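Local coordinates for protein glycosyl transferase (Staphylococcus aureus, PDB 5U02) that belongs to the glycosyl transferases, with a helical linker region and C-terminal beta domains that are probably immunoglobulin-like, and is modelled as an assembly of three chains, at residues Ala205-Leu217 with Phe264-Leu276. Numbering follows the deposited sequence.
Sequences AYLPKEKIWDVFL and FNNISLYFTAITL
Phe271 carries its ring anti to the backbone N (chi1 -176°), which swings it beneath the 3-10 turn 207-209. The backbone of that turn sets Leu207 CB over the centre of the ring, 3.9 Å from the centroid, as a CH-pi contact. With CG anti to the carbonyl carbon (chi1 -81°), Leu207 CD1 meets Phe271 CD1 at 4.0 Å. Pro208 packs by CA and CG against CE2 of Phe271. Ile247 and a stacked Tyr254 enclose Phe271 further.

The turn is also tied to the strand that follows it. Trp213 NE1 bonds to Leu207 O in the plane of the indole, on a carbonyl lone pair, and more weakly to Glu210 O.

Strands 212-217 and 267-274 run antiparallel. Trp213 and Leu269 form a hydrogen-bonded pair: Trp213 N reaches Leu269 O at 2.9 Å, and Leu269 N reaches Trp213 O at 2.7 Å. Phe271 N to Lys211 O continues the ladder.

On the face opposite Trp213 and Leu269, Ser268 OG donates to the anti lone pair of Asp214 OD1 at 2.6 Å. Arg176 and Arg229 form salt bridges with the same oxygen, so this buried carboxylate is probably held ionised. Farther along the same face, Lys211 lies alongside Tyr270, with only a weak NZ to OH bond.

Paired strands inside an antiparallel sheet are consistent with the immunoglobulin-like beta domain expected of the E-set clan.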
loop_
_atom_site.group_PDB
_atom_site.type_symbol
_atom_site.label_atom_id
_atom_site.label_comp_id
_atom_site.label_asym_id
_atom_site.label_seq_id
_atom_site.Cartn_x
_atom_site.Cartn_y
_atom_site.Cartn_z
ATOM N N ALA A 205 4.982 10.709 16.644
ATOM C CA ALA A 205 4.643 10.026 17.885
ATOM C C ALA A 205 5.613 8.899 18.216
ATOM O O ALA A 205 5.738 8.536 19.388
ATOM C CB ALA A 205 3.217 9.476 17.810
ATOM N N TYR A 206 6.304 8.349 17.216
ATOM C CA TYR A 206 7.164 7.190 17.414
ATOM C C TYR A 206 8.643 7.541 17.522
ATOM O O TYR A 206 9.398 6.781 18.139
ATOM C CB TYR A 206 6.953 6.188 16.270
ATOM C CG TYR A 206 5.492 5.871 16.027
ATOM C CD1 TYR A 206 4.713 5.304 17.029
ATOM C CD2 TYR A 206 4.896 6.131 14.804
ATOM C CE1 TYR A 206 3.378 5.010 16.819
ATOM C CE2 TYR A 206 3.556 5.838 14.581
ATOM C CZ TYR A 206 2.803 5.281 15.596
ATOM O OH TYR A 206 1.476 4.987 15.390
ATOM N N LEU A 207 9.059 8.675 16.956
ATOM C CA LEU A 207 10.461 9.084 17.013
ATOM C C LEU A 207 11.045 9.224 18.418
ATOM O O LEU A 207 12.223 8.865 18.593
ATOM C CB LEU A 207 10.636 10.407 16.255
ATOM C CG LEU A 207 10.747 10.359 14.734
ATOM C CD1 LEU A 207 10.596 11.761 14.169
ATOM C CD2 LEU A 207 12.073 9.757 14.330
ATOM N N PRO A 208 10.342 9.757 19.426
ATOM C CA PRO A 208 10.993 9.984 20.731
ATOM C C PRO A 208 11.516 8.732 21.405
ATOM O O PRO A 208 12.280 8.853 22.370
ATOM C CB PRO A 208 9.882 10.617 21.581
ATOM C CG PRO A 208 8.917 11.131 20.630
ATOM C CD PRO A 208 8.960 10.269 19.423
ATOM N N LYS A 209 11.125 7.543 20.945
ATOM C CA LYS A 209 11.510 6.321 21.641
ATOM C C LYS A 209 13.012 6.097 21.611
ATOM O O LYS A 209 13.569 5.512 22.547
ATOM C CB LYS A 209 10.792 5.123 21.026
ATOM C CG LYS A 209 9.285 5.228 21.064
ATOM C CD LYS A 209 8.657 4.189 20.152
ATOM C CE LYS A 209 7.147 4.157 20.312
ATOM N NZ LYS A 209 6.544 3.083 19.487
ATOM N N GLU A 210 13.683 6.528 20.546
ATOM C CA GLU A 210 15.119 6.330 20.412
ATOM C C GLU A 210 15.725 7.522 19.686
ATOM O O GLU A 210 15.037 8.273 18.993
ATOM C CB GLU A 210 15.456 5.030 19.662
ATOM C CG GLU A 210 14.786 3.774 20.211
ATOM C CD GLU A 210 15.476 3.234 21.446
ATOM O OE1 GLU A 210 16.698 3.464 21.598
ATOM O OE2 GLU A 210 14.794 2.578 22.262
ATOM N N LYS A 211 17.037 7.683 19.849
ATOM C CA LYS A 211 17.716 8.817 19.235
ATOM C C LYS A 211 18.199 8.492 17.828
ATOM O O LYS A 211 18.136 9.347 16.940
ATOM C CB LYS A 211 18.892 9.267 20.104
ATOM C CG LYS A 211 18.504 9.691 21.516
ATOM C CD LYS A 211 19.122 11.029 21.895
ATOM C CE LYS A 211 20.570 10.850 22.314
ATOM N NZ LYS A 211 21.110 12.029 23.058
ATOM N N ILE A 212 18.679 7.269 17.606
ATOM C CA ILE A 212 19.295 6.878 16.343
ATOM C C ILE A 212 18.343 5.960 15.589
ATOM O O ILE A 212 17.948 4.904 16.098
ATOM C CB ILE A 212 20.651 6.189 16.571
ATOM C CG1 ILE A 212 21.605 7.123 17.318
ATOM C CG2 ILE A 212 21.250 5.769 15.243
ATOM C CD1 ILE A 212 22.896 6.440 17.775
ATOM N N TRP A 213 17.992 6.357 14.365
ATOM C CA TRP A 213 17.135 5.575 13.481
ATOM C C TRP A 213 17.906 5.317 12.193
ATOM O O TRP A 213 18.214 6.256 11.451
ATOM C CB TRP A 213 15.819 6.303 13.199
ATOM C CG TRP A 213 14.981 6.546 14.425
ATOM C CD1 TRP A 213 15.036 7.631 15.253
ATOM C CD2 TRP A 213 13.965 5.683 14.961
ATOM N NE1 TRP A 213 14.119 7.497 16.268
ATOM C CE2 TRP A 213 13.449 6.311 16.111
ATOM C CE3 TRP A 213 13.443 4.443 14.578
ATOM C CZ2 TRP A 213 12.437 5.744 16.880
ATOM C CZ3 TRP A 213 12.438 3.879 15.350
ATOM C CH2 TRP A 213 11.946 4.529 16.485
ATOM N N ASP A 214 18.229 4.054 11.935
ATOM C CA ASP A 214 18.959 3.689 10.735
ATOM C C ASP A 214 17.976 3.343 9.623
ATOM O O ASP A 214 16.901 2.793 9.878
ATOM C CB ASP A 214 19.914 2.522 11.008
ATOM C CG ASP A 214 20.866 2.798 12.178
ATOM O OD1 ASP A 214 21.668 3.742 12.057
ATOM O OD2 ASP A 214 20.870 2.025 13.161
ATOM N N VAL A 215 18.336 3.691 8.390
ATOM C CA VAL A 215 17.440 3.549 7.242
ATOM C C VAL A 215 17.762 2.250 6.514
ATOM O O VAL A 215 18.911 2.017 6.120
ATOM C CB VAL A 215 17.550 4.754 6.294
ATOM C CG1 VAL A 215 16.507 4.666 5.188
ATOM C CG2 VAL A 215 17.389 6.062 7.071
ATOM N N PHE A 216 16.748 1.404 6.343
ATOM C CA PHE A 216 16.831 0.190 5.546
ATOM C C PHE A 216 15.757 0.216 4.463
ATOM O O PHE A 216 14.732 0.892 4.587
ATOM C CB PHE A 216 16.629 -1.076 6.398
ATOM C CG PHE A 216 17.719 -1.336 7.404
ATOM C CD1 PHE A 216 17.802 -0.587 8.563
ATOM C CD2 PHE A 216 18.632 -2.362 7.208
ATOM C CE1 PHE A 216 18.792 -0.840 9.497
ATOM C CE2 PHE A 216 19.623 -2.619 8.143
ATOM C CZ PHE A 216 19.703 -1.859 9.285
ATOM N N LEU A 217 15.999 -0.541 3.398
ATOM C CA LEU A 217 14.966 -0.880 2.428
ATOM C C LEU A 217 14.636 -2.357 2.581
ATOM O O LEU A 217 15.516 -3.211 2.427
ATOM C CB LEU A 217 15.410 -0.588 0.996
ATOM C CG LEU A 217 14.337 -0.939 -0.041
ATOM C CD1 LEU A 217 13.216 0.091 -0.014
ATOM C CD2 LEU A 217 14.913 -1.062 -1.443
ATOM N N PHE A 264 30.421 2.763 7.732
ATOM C CA PHE A 264 30.054 2.305 6.396
ATOM C C PHE A 264 29.314 3.352 5.574
ATOM O O PHE A 264 28.790 3.016 4.506
ATOM C CB PHE A 264 29.216 1.022 6.473
ATOM C CG PHE A 264 29.933 -0.116 7.126
ATOM C CD1 PHE A 264 30.954 -0.779 6.465
ATOM C CD2 PHE A 264 29.604 -0.513 8.411
ATOM C CE1 PHE A 264 31.627 -1.826 7.072
ATOM C CE2 PHE A 264 30.274 -1.557 9.024
ATOM C CZ PHE A 264 31.283 -2.215 8.354
ATOM N N ASN A 265 29.251 4.600 6.038
ATOM C CA ASN A 265 28.764 5.711 5.219
ATOM C C ASN A 265 27.293 5.536 4.836
ATOM O O ASN A 265 26.868 5.941 3.750
ATOM C CB ASN A 265 29.641 5.880 3.972
ATOM C CG ASN A 265 29.539 7.259 3.362
ATOM O OD1 ASN A 265 29.185 8.224 4.035
ATOM N ND2 ASN A 265 29.850 7.359 2.074
ATOM N N ASN A 266 26.503 4.920 5.709
ATOM C CA ASN A 266 25.073 4.765 5.493
ATOM C C ASN A 266 24.313 5.885 6.195
ATOM O O ASN A 266 24.812 6.511 7.129
ATOM C CB ASN A 266 24.590 3.403 5.996
ATOM C CG ASN A 266 25.129 2.256 5.167
ATOM O OD1 ASN A 266 25.925 1.453 5.648
ATOM N ND2 ASN A 266 24.710 2.181 3.916
ATOM N N ILE A 267 23.085 6.118 5.749
ATOM C CA ILE A 267 22.327 7.274 6.211
ATOM C C ILE A 267 21.446 6.875 7.386
ATOM O O ILE A 267 20.847 5.792 7.405
ATOM C CB ILE A 267 21.503 7.886 5.061
ATOM C CG1 ILE A 267 20.859 9.199 5.507
ATOM C CG2 ILE A 267 20.451 6.905 4.547
ATOM C CD1 ILE A 267 20.284 10.002 4.369
ATOM N N SER A 268 21.385 7.751 8.387
ATOM C CA SER A 268 20.568 7.539 9.571
ATOM C C SER A 268 19.906 8.856 9.955
ATOM O O SER A 268 20.219 9.916 9.406
ATOM C CB SER A 268 21.403 6.984 10.730
ATOM O OG SER A 268 21.963 5.725 10.398
ATOM N N LEU A 269 18.973 8.786 10.902
ATOM C CA LEU A 269 18.254 9.956 11.392
ATOM C C LEU A 269 18.498 10.111 12.886
ATOM O O LEU A 269 18.248 9.181 13.661
ATOM C CB LEU A 269 16.753 9.842 11.111
ATOM C CG LEU A 269 16.382 9.469 9.672
ATOM C CD1 LEU A 269 14.875 9.424 9.485
ATOM C CD2 LEU A 269 17.015 10.438 8.688
ATOM N N TYR A 270 18.974 11.288 13.286
ATOM C CA TYR A 270 19.238 11.603 14.685
ATOM C C TYR A 270 18.128 12.510 15.204
ATOM O O TYR A 270 17.874 13.575 14.628
ATOM C CB TYR A 270 20.607 12.269 14.838
ATOM C CG TYR A 270 21.102 12.396 16.260
ATOM C CD1 TYR A 270 21.632 11.304 16.933
ATOM C CD2 TYR A 270 21.068 13.619 16.921
ATOM C CE1 TYR A 270 22.100 11.422 18.236
ATOM C CE2 TYR A 270 21.530 13.745 18.224
ATOM C CZ TYR A 270 22.043 12.647 18.870
ATOM O OH TYR A 270 22.504 12.776 20.157
ATOM N N PHE A 271 17.480 12.086 16.288
ATOM C CA PHE A 271 16.360 12.797 16.896
ATOM C C PHE A 271 16.718 13.137 18.338
ATOM O O PHE A 271 16.972 12.235 19.145
ATOM C CB PHE A 271 15.087 11.948 16.838
ATOM C CG PHE A 271 13.860 12.645 17.353
ATOM C CD1 PHE A 271 13.201 13.578 16.571
ATOM C CD2 PHE A 271 13.359 12.359 18.616
ATOM C CE1 PHE A 271 12.068 14.223 17.041
ATOM C CE2 PHE A 271 12.222 12.998 19.094
ATOM C CZ PHE A 271 11.573 13.930 18.306
ATOM N N THR A 272 16.742 14.431 18.660
ATOM C CA THR A 272 17.128 14.859 19.998
ATOM C C THR A 272 16.493 16.207 20.317
ATOM O O THR A 272 16.124 16.978 19.423
ATOM C CB THR A 272 18.652 14.942 20.147
ATOM O OG1 THR A 272 18.984 15.006 21.538
ATOM C CG2 THR A 272 19.195 16.180 19.449
ATOM N N ALA A 273 16.375 16.483 21.613
ATOM C CA ALA A 273 15.748 17.708 22.088
ATOM C C ALA A 273 16.640 18.919 21.843
ATOM O O ALA A 273 17.867 18.815 21.780
ATOM C CB ALA A 273 15.431 17.601 23.581
ATOM N N ILE A 274 16.005 20.083 21.703
ATOM C CA ILE A 274 16.699 21.359 21.595
ATOM C C ILE A 274 15.943 22.387 22.423
ATOM O O ILE A 274 14.808 22.166 22.853
ATOM C CB ILE A 274 16.822 21.860 20.138
ATOM C CG1 ILE A 274 15.438 22.131 19.548
ATOM C CG2 ILE A 274 17.595 20.872 19.271
ATOM C CD1 ILE A 274 15.483 22.788 18.200
ATOM N N THR A 275 16.597 23.522 22.644
ATOM C CA THR A 275 15.959 24.725 23.163
ATOM C C THR A 275 15.875 25.715 22.008
ATOM O O THR A 275 16.907 26.147 21.483
ATOM C CB THR A 275 16.750 25.311 24.333
ATOM O OG1 THR A 275 16.691 24.406 25.446
ATOM C CG2 THR A 275 16.162 26.654 24.751
ATOM N N LEU A 276 14.649 26.052 21.600
ATOM C CA LEU A 276 14.448 26.782 20.351
ATOM C C LEU A 276 15.272 28.063 20.306
ATOM O O LEU A 276 15.936 28.354 19.303
ATOM C CB LEU A 276 12.961 27.089 20.166
ATOM C CG LEU A 276 12.556 27.757 18.852
ATOM C CD1 LEU A 276 12.955 26.898 17.667
ATOM C CD2 LEU A 276 11.062 28.033 18.835
#